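Local atomic coordinates of glutathione S-transferase (Acinetobacter baumannii, PDB entry 4MP4), a protein that probably catalyses the conjugation of glutathione to electrophilic substrates. Residues 107-118 with 133-144. Residues are numbered along the deposited sequence; the frame is centred on the assembly and turned at random.
Sequences WLRSDLVALRTE and LSEEGKKAAEKL
Ala140 fits between Leu112 and Leu115 at the tight centre of the contact: its CB lies 3.8 Å from Leu112 CD2 and 3.9 Å from Leu115 CB. One turn on, Leu144 has CG anti to its backbone N (chi1 174°), which carries the branch to the apolar cluster, where its two methyls part. Leu144 CD2 meets Leu115 CD2 at 3.8 Å, the two side chains crossing at about a right angle, while Leu144 CD1 faces Leu112 CD1 and the CH2 corner of Trp107. Leu112 CD1 also lies over one face of the Trp107 indole, toward its rim. Leu170, Met173 and Leu177 of helix 165-178 extend this buried cluster. Both segments belong to the all-helical C-terminal domain of the glutathione S-transferase fold; the chain breaks helical geometry at Asp111 and restarts as helix 113-118. The axes of the short segments 113-118 and 135-144 approach to 7.7 Å, with 112° between their N-to-C directions. Near the crossing, small residues bring the backbones together, with Ala114 CB 3.6 Å from Glu136 O and Gly137 adding no side chain. Toward the more open end the contact turns polar. Glu118 spans the start of helix 135-144 with both oxygens met on their syn sides: OE1 accepts from Ser134 N (2.8 Å, 159° at the hydrogen) and OE2 from Ser134 OG at 2.6 Å. Ser134 is the N-cap, and its OG accepts from Gly137 N at 2.9 Å; the helix start would probably stabilise the carboxylate charge. At the other margin, Lys143 extends toward Asp111 as a salt-bridge partner, but the modelled positions of their charged ends are doubtful.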
ATOM      1  N   TRP A 107      -4.893   3.759  -2.237  1.00 20.49           N
ATOM      2  CA  TRP A 107      -6.028   4.259  -1.496  1.00 15.86           C
ATOM      3  C   TRP A 107      -7.072   3.171  -1.225  1.00 19.88           C
ATOM      4  O   TRP A 107      -7.543   3.020  -0.089  1.00 20.30           O
ATOM      5  CB  TRP A 107      -6.620   5.434  -2.269  1.00 16.02           C
ATOM      6  CG  TRP A 107      -7.879   5.918  -1.711  1.00 19.62           C
ATOM      7  CD1 TRP A 107      -8.068   6.545  -0.510  1.00 19.22           C
ATOM      8  CD2 TRP A 107      -9.165   5.823  -2.328  1.00 14.32           C
ATOM      9  NE1 TRP A 107      -9.405   6.855  -0.348  1.00 14.54           N
ATOM     10  CE2 TRP A 107     -10.089   6.419  -1.445  1.00 19.77           C
ATOM     11  CE3 TRP A 107      -9.614   5.284  -3.530  1.00 20.56           C
ATOM     12  CZ2 TRP A 107     -11.442   6.492  -1.748  1.00 14.57           C
ATOM     13  CZ3 TRP A 107     -10.955   5.354  -3.821  1.00 18.50           C
ATOM     14  CH2 TRP A 107     -11.855   5.953  -2.931  1.00 18.81           C
ATOM     15  N   LEU A 108      -7.425   2.410  -2.263  1.00 13.11           N
ATOM     16  CA  LEU A 108      -8.294   1.240  -2.103  1.00 14.20           C
ATOM     17  C   LEU A 108      -7.737   0.229  -1.107  1.00 15.33           C
ATOM     18  O   LEU A 108      -8.494  -0.375  -0.350  1.00 25.46           O
ATOM     19  CB  LEU A 108      -8.514   0.521  -3.447  1.00 15.02           C
ATOM     20  CG  LEU A 108      -9.255   1.292  -4.533  1.00 13.67           C
ATOM     21  CD1 LEU A 108      -9.171   0.561  -5.868  1.00 13.11           C
ATOM     22  CD2 LEU A 108     -10.703   1.538  -4.095  1.00 13.02           C
ATOM     23  N   ARG A 109      -6.422   0.018  -1.125  1.00 19.40           N
ATOM     24  CA  ARG A 109      -5.785  -0.960  -0.229  1.00 16.59           C
ATOM     25  C   ARG A 109      -5.833  -0.549   1.239  1.00 21.71           C
ATOM     26  O   ARG A 109      -6.084  -1.385   2.100  1.00 28.72           O
ATOM     27  CB  ARG A 109      -4.326  -1.206  -0.626  1.00 16.92           C
ATOM     28  CG  ARG A 109      -3.515  -2.023   0.393  1.00 12.04           C
ATOM     29  CD  ARG A 109      -3.846  -3.497   0.314  1.00 19.11           C
ATOM     30  NE  ARG A 109      -3.280  -4.298   1.402  1.00 26.38           N
ATOM     31  CZ  ARG A 109      -3.892  -4.542   2.565  1.00 28.96           C
ATOM     32  NH1 ARG A 109      -5.087  -4.012   2.840  1.00 18.45           N
ATOM     33  NH2 ARG A 109      -3.296  -5.306   3.471  1.00 30.09           N
ATOM     34  N   SER A 110      -5.617   0.736   1.514  1.00 12.42           N
ATOM     35  CA  SER A 110      -5.367   1.209   2.871  1.00 16.77           C
ATOM     36  C   SER A 110      -6.436   2.094   3.502  1.00 21.41           C
ATOM     37  O   SER A 110      -6.570   2.120   4.726  1.00 22.62           O
ATOM     38  CB  SER A 110      -4.039   1.957   2.924  1.00 24.22           C
ATOM     39  OG  SER A 110      -2.973   1.036   2.775  1.00 37.56           O
ATOM     40  N   ASP A 111      -7.157   2.856   2.682  1.00 16.44           N
ATOM     41  CA  ASP A 111      -8.272   3.642   3.193  1.00 16.76           C
ATOM     42  C   ASP A 111      -9.553   2.806   3.108  1.00 25.93           C
ATOM     43  O   ASP A 111      -9.496   1.601   2.829  1.00 29.64           O
ATOM     44  CB  ASP A 111      -8.396   4.950   2.421  1.00 22.89           C
ATOM     45  CG  ASP A 111      -9.394   5.910   3.043  1.00 47.90           C
ATOM     46  OD1 ASP A 111      -9.768   5.710   4.223  1.00 58.28           O
ATOM     47  OD2 ASP A 111      -9.813   6.861   2.347  1.00 58.94           O
ATOM     48  N   LEU A 112     -10.696   3.439   3.362  1.00 22.20           N
ATOM     49  CA  LEU A 112     -12.003   2.789   3.285  1.00 18.21           C
ATOM     50  C   LEU A 112     -12.086   1.637   4.273  1.00 17.41           C
ATOM     51  O   LEU A 112     -12.778   0.668   4.030  1.00 27.29           O
ATOM     52  CB  LEU A 112     -12.298   2.321   1.851  1.00 12.84           C
ATOM     53  CG  LEU A 112     -12.174   3.421   0.793  1.00 16.85           C
ATOM     54  CD1 LEU A 112     -12.505   2.902  -0.616  1.00 13.26           C
ATOM     55  CD2 LEU A 112     -13.080   4.576   1.148  1.00 13.73           C
ATOM     56  N   VAL A 113     -11.361   1.755   5.380  1.00 24.48           N
ATOM     57  CA  VAL A 113     -11.284   0.699   6.391  1.00 21.54           C
ATOM     58  C   VAL A 113     -12.662   0.225   6.862  1.00 18.52           C
ATOM     59  O   VAL A 113     -12.906  -0.981   6.973  1.00 19.17           O
ATOM     60  CB  VAL A 113     -10.434   1.149   7.634  1.00 34.83           C
ATOM     61  CG1 VAL A 113     -10.289   0.021   8.654  1.00 12.74           C
ATOM     62  CG2 VAL A 113      -9.061   1.633   7.208  1.00 28.29           C
ATOM     63  N   ALA A 114     -13.563   1.160   7.138  1.00 13.06           N
ATOM     64  CA  ALA A 114     -14.888   0.773   7.617  1.00 22.74           C
ATOM     65  C   ALA A 114     -15.633  -0.091   6.593  1.00 26.32           C
ATOM     66  O   ALA A 114     -16.279  -1.092   6.945  1.00 23.80           O
ATOM     67  CB  ALA A 114     -15.697   1.992   7.994  1.00 20.79           C
ATOM     68  N   LEU A 115     -15.514   0.295   5.325  1.00 24.64           N
ATOM     69  CA  LEU A 115     -16.168  -0.405   4.222  1.00 22.69           C
ATOM     70  C   LEU A 115     -15.675  -1.843   4.057  1.00 24.85           C
ATOM     71  O   LEU A 115     -16.480  -2.787   3.963  1.00 24.17           O
ATOM     72  CB  LEU A 115     -15.965   0.372   2.923  1.00 24.41           C
ATOM     73  CG  LEU A 115     -16.614  -0.184   1.663  1.00 28.73           C
ATOM     74  CD1 LEU A 115     -18.099  -0.414   1.903  1.00 28.19           C
ATOM     75  CD2 LEU A 115     -16.370   0.764   0.485  1.00 25.72           C
ATOM     76  N   ARG A 116     -14.356  -2.010   4.025  1.00 25.29           N
ATOM     77  CA  ARG A 116     -13.758  -3.340   3.927  1.00 24.50           C
ATOM     78  C   ARG A 116     -14.137  -4.210   5.125  1.00 21.92           C
ATOM     79  O   ARG A 116     -14.435  -5.388   4.975  1.00 19.81           O
ATOM     80  CB  ARG A 116     -12.240  -3.247   3.773  1.00 19.82           C
ATOM     81  CG  ARG A 116     -11.810  -2.733   2.403  1.00 19.93           C
ATOM     82  CD  ARG A 116     -10.292  -2.707   2.243  1.00 22.95           C
ATOM     83  NE  ARG A 116      -9.682  -1.595   2.966  1.00 21.58           N
ATOM     84  CZ  ARG A 116      -8.701  -1.723   3.859  1.00 22.44           C
ATOM     85  NH1 ARG A 116      -8.221  -0.649   4.464  1.00 21.79           N
ATOM     86  NH2 ARG A 116      -8.193  -2.918   4.148  1.00 22.25           N
ATOM     87  N   THR A 117     -14.146  -3.618   6.309  1.00 19.62           N
ATOM     88  CA  THR A 117     -14.495  -4.346   7.522  1.00 17.53           C
ATOM     89  C   THR A 117     -15.978  -4.752   7.548  1.00 13.00           C
ATOM     90  O   THR A 117     -16.304  -5.870   7.913  1.00 15.42           O
ATOM     91  CB  THR A 117     -14.185  -3.501   8.771  1.00 19.46           C
ATOM     92  OG1 THR A 117     -12.793  -3.190   8.798  1.00 24.30           O
ATOM     93  CG2 THR A 117     -14.537  -4.246  10.027  1.00 12.46           C
ATOM     94  N   GLU A 118     -16.864  -3.845   7.146  1.00 15.98           N
ATOM     95  CA  GLU A 118     -18.303  -4.053   7.301  1.00 12.98           C
ATOM     96  C   GLU A 118     -18.910  -4.751   6.091  1.00 22.33           C
ATOM     97  O   GLU A 118     -20.061  -5.191   6.125  1.00 18.30           O
ATOM     98  CB  GLU A 118     -19.016  -2.706   7.569  1.00 14.67           C
ATOM     99  CG  GLU A 118     -18.628  -2.062   8.926  1.00 23.09           C
ATOM    100  CD  GLU A 118     -19.182  -0.650   9.139  1.00 31.31           C
ATOM    101  OE1 GLU A 118     -20.328  -0.362   8.738  1.00 29.59           O
ATOM    102  OE2 GLU A 118     -18.456   0.183   9.721  1.00 39.37           O
ATOM    103  N   LEU A 133     -24.766  -0.134   7.214  1.00 29.44           N
ATOM    104  CA  LEU A 133     -23.485   0.540   7.356  1.00 32.98           C
ATOM    105  C   LEU A 133     -23.498   1.433   8.585  1.00 36.68           C
ATOM    106  O   LEU A 133     -24.430   2.222   8.790  1.00 38.92           O
ATOM    107  CB  LEU A 133     -23.164   1.376   6.113  1.00 29.89           C
ATOM    108  CG  LEU A 133     -22.806   0.545   4.880  1.00 22.81           C
ATOM    109  CD1 LEU A 133     -22.802   1.413   3.661  1.00 16.77           C
ATOM    110  CD2 LEU A 133     -21.461  -0.098   5.084  1.00 15.00           C
ATOM    111  N   SER A 134     -22.459   1.297   9.399  1.00 28.64           N
ATOM    112  CA  SER A 134     -22.208   2.217  10.487  1.00 24.25           C
ATOM    113  C   SER A 134     -21.924   3.608   9.927  1.00 33.56           C
ATOM    114  O   SER A 134     -21.776   3.790   8.721  1.00 38.39           O
ATOM    115  CB  SER A 134     -20.984   1.772  11.270  1.00 15.88           C
ATOM    116  OG  SER A 134     -19.809   2.250  10.634  1.00 28.45           O
ATOM    117  N   GLU A 135     -21.817   4.585  10.821  1.00 49.20           N
ATOM    118  CA  GLU A 135     -21.594   5.956  10.403  1.00 48.89           C
ATOM    119  C   GLU A 135     -20.278   6.106   9.647  1.00 39.15           C
ATOM    120  O   GLU A 135     -20.233   6.754   8.608  1.00 32.77           O
ATOM    121  CB  GLU A 135     -21.671   6.911  11.596  1.00 56.38           C
ATOM    122  CG  GLU A 135     -22.590   8.110  11.346  1.00 70.22           C
ATOM    123  CD  GLU A 135     -24.015   7.709  10.941  1.00 76.42           C
ATOM    124  OE1 GLU A 135     -24.684   6.994  11.719  1.00 78.63           O
ATOM    125  OE2 GLU A 135     -24.467   8.113   9.844  1.00 76.70           O
ATOM    126  N   GLU A 136     -19.213   5.501  10.155  1.00 37.44           N
ATOM    127  CA  GLU A 136     -17.953   5.485   9.423  1.00 40.27           C
ATOM    128  C   GLU A 136     -18.073   4.656   8.135  1.00 36.87           C
ATOM    129  O   GLU A 136     -17.449   4.963   7.119  1.00 26.89           O
ATOM    130  CB  GLU A 136     -16.821   4.966  10.310  1.00 47.75           C
ATOM    131  CG  GLU A 136     -16.493   5.883  11.478  1.00 56.40           C
ATOM    132  CD  GLU A 136     -16.305   7.336  11.053  1.00 68.03           C
ATOM    133  OE1 GLU A 136     -16.971   8.220  11.639  1.00 69.81           O
ATOM    134  OE2 GLU A 136     -15.493   7.597  10.136  1.00 70.38           O
ATOM    135  N   GLY A 137     -18.890   3.608   8.182  1.00 40.52           N
ATOM    136  CA  GLY A 137     -19.142   2.798   7.006  1.00 31.13           C
ATOM    137  C   GLY A 137     -19.781   3.608   5.895  1.00 30.87           C
ATOM    138  O   GLY A 137     -19.346   3.535   4.746  1.00 25.84           O
ATOM    139  N   LYS A 138     -20.807   4.389   6.237  1.00 32.76           N
ATOM    140  CA  LYS A 138     -21.488   5.256   5.271  1.00 33.60           C
ATOM    141  C   LYS A 138     -20.548   6.307   4.677  1.00 30.69           C
ATOM    142  O   LYS A 138     -20.676   6.715   3.519  1.00 25.90           O
ATOM    143  CB  LYS A 138     -22.670   5.969   5.934  1.00 38.65           C
ATOM    144  CG  LYS A 138     -23.779   5.054   6.439  1.00 48.95           C
ATOM    145  CD  LYS A 138     -24.955   5.869   6.972  1.00 54.56           C
ATOM    146  CE  LYS A 138     -25.789   5.084   7.974  1.00 61.78           C
ATOM    147  NZ  LYS A 138     -26.732   5.988   8.703  1.00 67.42           N
ATOM    148  N   LYS A 139     -19.604   6.744   5.497  1.00 33.28           N
ATOM    149  CA  LYS A 139     -18.684   7.799   5.121  1.00 33.53           C
ATOM    150  C   LYS A 139     -17.642   7.294   4.109  1.00 31.60           C
ATOM    151  O   LYS A 139     -17.257   8.028   3.186  1.00 27.18           O
ATOM    152  CB  LYS A 139     -18.026   8.376   6.380  1.00 27.62           C
ATOM    153  CG  LYS A 139     -17.737   9.851   6.315  1.00 40.60           C
ATOM    154  CD  LYS A 139     -18.233  10.570   7.577  1.00 53.93           C
ATOM    155  CE  LYS A 139     -17.522  10.074   8.840  1.00 60.16           C
ATOM    156  NZ  LYS A 139     -18.079  10.706  10.078  1.00 60.60           N
ATOM    157  N   ALA A 140     -17.191   6.049   4.276  1.00 22.99           N
ATOM    158  CA  ALA A 140     -16.242   5.459   3.329  1.00 24.06           C
ATOM    159  C   ALA A 140     -16.929   5.224   1.982  1.00 28.67           C
ATOM    160  O   ALA A 140     -16.355   5.501   0.933  1.00 28.93           O
ATOM    161  CB  ALA A 140     -15.665   4.166   3.868  1.00 20.64           C
ATOM    162  N   ALA A 141     -18.168   4.734   2.026  1.00 25.88           N
ATOM    163  CA  ALA A 141     -18.917   4.440   0.811  1.00 24.53           C
ATOM    164  C   ALA A 141     -19.112   5.694  -0.021  1.00 25.93           C
ATOM    165  O   ALA A 141     -18.925   5.666  -1.233  1.00 29.60           O
ATOM    166  CB  ALA A 141     -20.262   3.795   1.131  1.00 27.78           C
ATOM    167  N   GLU A 142     -19.466   6.794   0.635  1.00 21.39           N
ATOM    168  CA  GLU A 142     -19.655   8.073  -0.051  1.00 30.07           C
ATOM    169  C   GLU A 142     -18.357   8.610  -0.644  1.00 32.29           C
ATOM    170  O   GLU A 142     -18.340   9.179  -1.745  1.00 26.54           O
ATOM    171  CB  GLU A 142     -20.264   9.114   0.899  1.00 28.26           C
ATOM    172  CG  GLU A 142     -21.769   9.010   1.018  1.00 37.21           C
ATOM    173  CD  GLU A 142     -22.476   9.262  -0.311  1.00 46.51           C
ATOM    174  OE1 GLU A 142     -21.904   9.968  -1.182  1.00 55.48           O
ATOM    175  OE2 GLU A 142     -23.602   8.749  -0.486  1.00 41.00           O
ATOM    176  N   LYS A 143     -17.272   8.432   0.105  1.00 29.71           N
ATOM    177  CA  LYS A 143     -15.960   8.842  -0.346  1.00 20.79           C
ATOM    178  C   LYS A 143     -15.553   8.034  -1.578  1.00 33.52           C
ATOM    179  O   LYS A 143     -14.981   8.571  -2.518  1.00 31.36           O
ATOM    180  CB  LYS A 143     -14.962   8.683   0.789  1.00 21.01           C
ATOM    181  CG  LYS A 143     -13.684   9.430   0.581  1.00 44.84           C
ATOM    182  CD  LYS A 143     -12.863   9.363   1.848  1.00 55.45           C
ATOM    183  CE  LYS A 143     -11.388   9.622   1.574  1.00 55.75           C
ATOM    184  NZ  LYS A 143     -10.552   8.893   2.565  1.00 47.90           N
ATOM    185  N   LEU A 144     -15.877   6.746  -1.568  1.00 18.96           N
ATOM    186  CA  LEU A 144     -15.677   5.872  -2.708  1.00 18.56           C
ATOM    187  C   LEU A 144     -16.491   6.344  -3.910  1.00 24.33           C
ATOM    188  O   LEU A 144     -15.974   6.412  -5.027  1.00 27.58           O
ATOM    189  CB  LEU A 144     -16.064   4.419  -2.349  1.00 17.92           C
ATOM    190  CG  LEU A 144     -16.054   3.391  -3.490  1.00 18.77           C
ATOM    191  CD1 LEU A 144     -14.632   3.205  -4.041  1.00 17.32           C
ATOM    192  CD2 LEU A 144     -16.642   2.042  -3.078  1.00 17.78           C
TER